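Local coordinates for DUF2019 domain-containing protein (Rhodopseudomonas palustris, PDB 2I9C), which is of unknown function but folds as a small all-helical domain of the DUF2019 family, which is grouped with the TPR-like helical repeat proteins, at residues V21-D26 / F66-M71. Residues are numbered along the deposited sequence; the frame is centred on the assembly and turned at random. Where two conformers were deposited one is given.
Sequences VTVEQD and FEYPNM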
ATOM      1  N   VAL A  21       2.318   8.961   5.068  1.00 28.95           N
ATOM      2  CA  VAL A  21       3.059   9.184   3.811  1.00 29.14           C
ATOM      3  C   VAL A  21       2.238   8.864   2.548  1.00 27.59           C
ATOM      4  O   VAL A  21       2.437   9.458   1.501  1.00 27.97           O
ATOM      5  CB  VAL A  21       4.504   8.499   3.771  1.00 29.27           C
ATOM      6  CG1 VAL A  21       5.251   8.768   5.004  1.00 29.86           C
ATOM      7  CG2 VAL A  21       4.396   7.028   3.568  1.00 30.85           C
ATOM      8  N   THR A  22       1.318   7.924   2.646  1.00 28.91           N
ATOM      9  CA  THR A  22       0.476   7.570   1.531  0.50 28.67           C
ATOM     10  C   THR A  22      -0.691   8.571   1.316  1.00 29.68           C
ATOM     11  O   THR A  22      -1.102   8.840   0.170  1.00 30.81           O
ATOM     12  CB  THR A  22       0.076   6.122   1.736  0.50 28.85           C
ATOM     13  OG1 THR A  22       1.289   5.392   2.011  0.50 27.82           O
ATOM     14  CG2 THR A  22      -0.590   5.548   0.518  0.50 29.02           C
ATOM     15  N   VAL A  23      -1.202   9.153   2.405  1.00 29.26           N
ATOM     16  CA  VAL A  23      -2.088  10.349   2.273  1.00 28.69           C
ATOM     17  C   VAL A  23      -1.331  11.457   1.520  1.00 29.77           C
ATOM     18  O   VAL A  23      -1.840  12.073   0.588  1.00 29.03           O
ATOM     19  CB  VAL A  23      -2.527  10.850   3.672  1.00 29.83           C
ATOM     20  CG1 VAL A  23      -3.027  12.301   3.633  1.00 29.24           C
ATOM     21  CG2 VAL A  23      -3.635   9.920   4.230  1.00 26.56           C
ATOM     22  N   GLU A  24      -0.099  11.729   1.940  1.00 30.74           N
ATOM     23  CA  GLU A  24       0.694  12.726   1.262  1.00 32.44           C
ATOM     24  C   GLU A  24       1.028  12.351  -0.185  1.00 30.76           C
ATOM     25  O   GLU A  24       1.118  13.241  -1.018  1.00 31.04           O
ATOM     26  CB  GLU A  24       1.939  13.063   2.064  1.00 33.14           C
ATOM     27  CG  GLU A  24       1.587  13.798   3.381  1.00 35.89           C
ATOM     28  CD  GLU A  24       2.826  14.127   4.229  1.00 38.77           C
ATOM     29  OE1 GLU A  24       3.923  14.335   3.643  1.00 42.27           O
ATOM     30  OE2 GLU A  24       2.691  14.168   5.486  1.00 43.68           O
ATOM     31  N   GLN A  25       1.183  11.060  -0.495  1.00 30.57           N
ATOM     32  CA  GLN A  25       1.229  10.602  -1.915  1.00 30.33           C
ATOM     33  C   GLN A  25       0.017  11.060  -2.707  1.00 30.56           C
ATOM     34  O   GLN A  25       0.143  11.675  -3.775  1.00 31.21           O
ATOM     35  CB  GLN A  25       1.359   9.079  -2.044  1.00 29.64           C
ATOM     36  CG  GLN A  25       2.766   8.510  -1.694  1.00 28.50           C
ATOM     37  CD  GLN A  25       2.715   7.005  -1.624  1.00 30.71           C
ATOM     38  OE1 GLN A  25       1.869   6.398  -2.251  1.00 33.90           O
ATOM     39  NE2 GLN A  25       3.568   6.397  -0.823  1.00 31.72           N
ATOM     40  N   ASP A  26      -1.157  10.805  -2.159  1.00 31.31           N
ATOM     41  CA  ASP A  26      -2.399  11.219  -2.767  1.00 32.12           C
ATOM     42  C   ASP A  26      -2.377  12.730  -2.987  1.00 31.88           C
ATOM     43  O   ASP A  26      -2.642  13.184  -4.088  1.00 33.18           O
ATOM     44  CB  ASP A  26      -3.584  10.840  -1.861  1.00 30.99           C
ATOM     45  CG  ASP A  26      -4.902  10.904  -2.583  1.00 34.82           C
ATOM     46  OD1 ASP A  26      -4.938  10.466  -3.761  1.00 36.57           O
ATOM     47  OD2 ASP A  26      -5.910  11.370  -1.976  1.00 36.26           O
ATOM     48  N   PHE A  66      -7.350  -0.784   5.570  1.00 31.21           N
ATOM     49  CA  PHE A  66      -8.329  -0.987   4.469  1.00 30.29           C
ATOM     50  C   PHE A  66      -9.560  -0.093   4.644  1.00 29.48           C
ATOM     51  O   PHE A  66     -10.262   0.143   3.659  1.00 30.25           O
ATOM     52  CB  PHE A  66      -8.808  -2.437   4.418  1.00 29.25           C
ATOM     53  CG  PHE A  66      -7.830  -3.418   3.759  1.00 28.25           C
ATOM     54  CD1 PHE A  66      -6.499  -3.085   3.526  1.00 26.70           C
ATOM     55  CD2 PHE A  66      -8.258  -4.727   3.443  1.00 27.97           C
ATOM     56  CE1 PHE A  66      -5.627  -4.019   2.996  1.00 28.00           C
ATOM     57  CE2 PHE A  66      -7.375  -5.668   2.843  1.00 28.98           C
ATOM     58  CZ  PHE A  66      -6.066  -5.320   2.624  1.00 25.73           C
ATOM     59  N   GLU A  67      -9.872   0.321   5.883  1.00 28.02           N
ATOM     60  CA  GLU A  67     -10.983   1.258   6.141  1.00 28.55           C
ATOM     61  C   GLU A  67     -10.514   2.731   6.242  1.00 27.43           C
ATOM     62  O   GLU A  67     -11.320   3.635   6.390  1.00 26.73           O
ATOM     63  CB  GLU A  67     -11.805   0.850   7.374  1.00 29.55           C
ATOM     64  CG  GLU A  67     -12.390  -0.539   7.239  1.00 33.01           C
ATOM     65  CD  GLU A  67     -13.199  -0.929   8.442  1.00 37.31           C
ATOM     66  OE1 GLU A  67     -13.415  -0.059   9.289  1.00 39.39           O
ATOM     67  OE2 GLU A  67     -13.597  -2.100   8.549  1.00 39.53           O
ATOM     68  N   TYR A  68      -9.214   2.961   6.108  1.00 27.32           N
ATOM     69  CA  TYR A  68      -8.649   4.334   6.180  1.00 27.25           C
ATOM     70  C   TYR A  68      -9.344   5.253   5.114  1.00 26.84           C
ATOM     71  O   TYR A  68      -9.454   4.851   3.976  1.00 26.45           O
ATOM     72  CB  TYR A  68      -7.103   4.306   6.002  1.00 27.21           C
ATOM     73  CG  TYR A  68      -6.484   5.633   6.375  1.00 26.87           C
ATOM     74  CD1 TYR A  68      -5.957   5.834   7.667  1.00 28.05           C
ATOM     75  CD2 TYR A  68      -6.538   6.725   5.494  1.00 24.78           C
ATOM     76  CE1 TYR A  68      -5.473   7.065   8.066  1.00 26.30           C
ATOM     77  CE2 TYR A  68      -6.073   7.989   5.891  1.00 26.48           C
ATOM     78  CZ  TYR A  68      -5.517   8.127   7.159  1.00 29.33           C
ATOM     79  OH  TYR A  68      -5.031   9.316   7.530  1.00 30.02           O
ATOM     80  N   PRO A  69      -9.813   6.476   5.506  1.00 27.49           N
ATOM     81  CA  PRO A  69     -10.534   7.334   4.552  1.00 26.30           C
ATOM     82  C   PRO A  69      -9.594   8.039   3.541  1.00 26.80           C
ATOM     83  O   PRO A  69      -9.489   9.282   3.506  1.00 27.18           O
ATOM     84  CB  PRO A  69     -11.248   8.343   5.474  1.00 26.43           C
ATOM     85  CG  PRO A  69     -10.274   8.532   6.627  1.00 27.64           C
ATOM     86  CD  PRO A  69      -9.742   7.101   6.862  1.00 26.08           C
ATOM     87  N   ASN A  70      -8.908   7.257   2.716  1.00 25.53           N
ATOM     88  CA  ASN A  70      -8.096   7.808   1.652  1.00 26.29           C
ATOM     89  C   ASN A  70      -7.850   6.662   0.676  1.00 25.84           C
ATOM     90  O   ASN A  70      -7.490   5.566   1.088  1.00 27.21           O
ATOM     91  CB  ASN A  70      -6.780   8.419   2.160  1.00 24.97           C
ATOM     92  CG  ASN A  70      -5.963   9.043   1.035  1.00 26.74           C
ATOM     93  OD1 ASN A  70      -5.347   8.330   0.244  1.00 26.53           O
ATOM     94  ND2 ASN A  70      -5.905  10.377   0.991  1.00 25.17           N
HETATM   95  N   MSE A  71      -8.105   6.890  -0.595  1.00 24.90           N
HETATM   96  CA  MSE A  71      -8.118   5.765  -1.550  1.00 26.72           C
HETATM   97  C   MSE A  71      -6.698   5.321  -1.869  1.00 26.64           C
HETATM   98  O   MSE A  71      -6.446   4.122  -2.137  1.00 27.98           O
HETATM   99  CB  MSE A  71      -8.835   6.155  -2.851  1.00 26.46           C
HETATM  100  CG  MSE A  71      -9.229   4.939  -3.727  1.00 26.38           C
HETATM  101 SE   MSE A  71     -10.531   3.752  -2.687  1.00 37.21          SE
HETATM  102  CE  MSE A  71     -12.227   4.752  -2.895  1.00 24.50           C
TER
HETATM  103  O   HOH W   1      -8.350   9.654  -1.517  1.00 21.39           O
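The phenol ring of Y68 meets V23 at its hydroxyl end: CG2 of V23 approaches CE2 obliquely to 3.5 Å and lies beside OH as well, the two side chains running roughly perpendicular. P69 sets its CD over one face of the ring, nearer the rim than the centre, while CB of N70 borders the ring within its plane. A short apolar side chain suits this place against an aromatic rim: chi1 of 161° sets CG2 of V23 anti to the carbonyl carbon, and this one methyl also lies 4.0 Å from ND2 of N70. One turn on, the side chains of D26 and N70 run past one another in opposing senses, with the carboxylate and amide planes 89° apart. Their direct link is weak: N70 ND2 donates to D26 OD2 over 3.1 Å, bent to 129°. The same OD2 accepts from a water 3.0 Å away, which in turn accepts from M71 N at 2.9 Å. Asparagine fits the N-cap of helix 71-79 because its two amide ends divide the work, OD1 capping V73 N and ND2 turning to helix 11-30. An inverse gamma turn centred on P69 lies just before the cap. The chemistry thus joins helix 11-30 to this loop by an apolar touch and to the N-terminal end of helix 71-79 by a partly water-mediated polar link, where the negative charge of D26 probably complements the helix dipole.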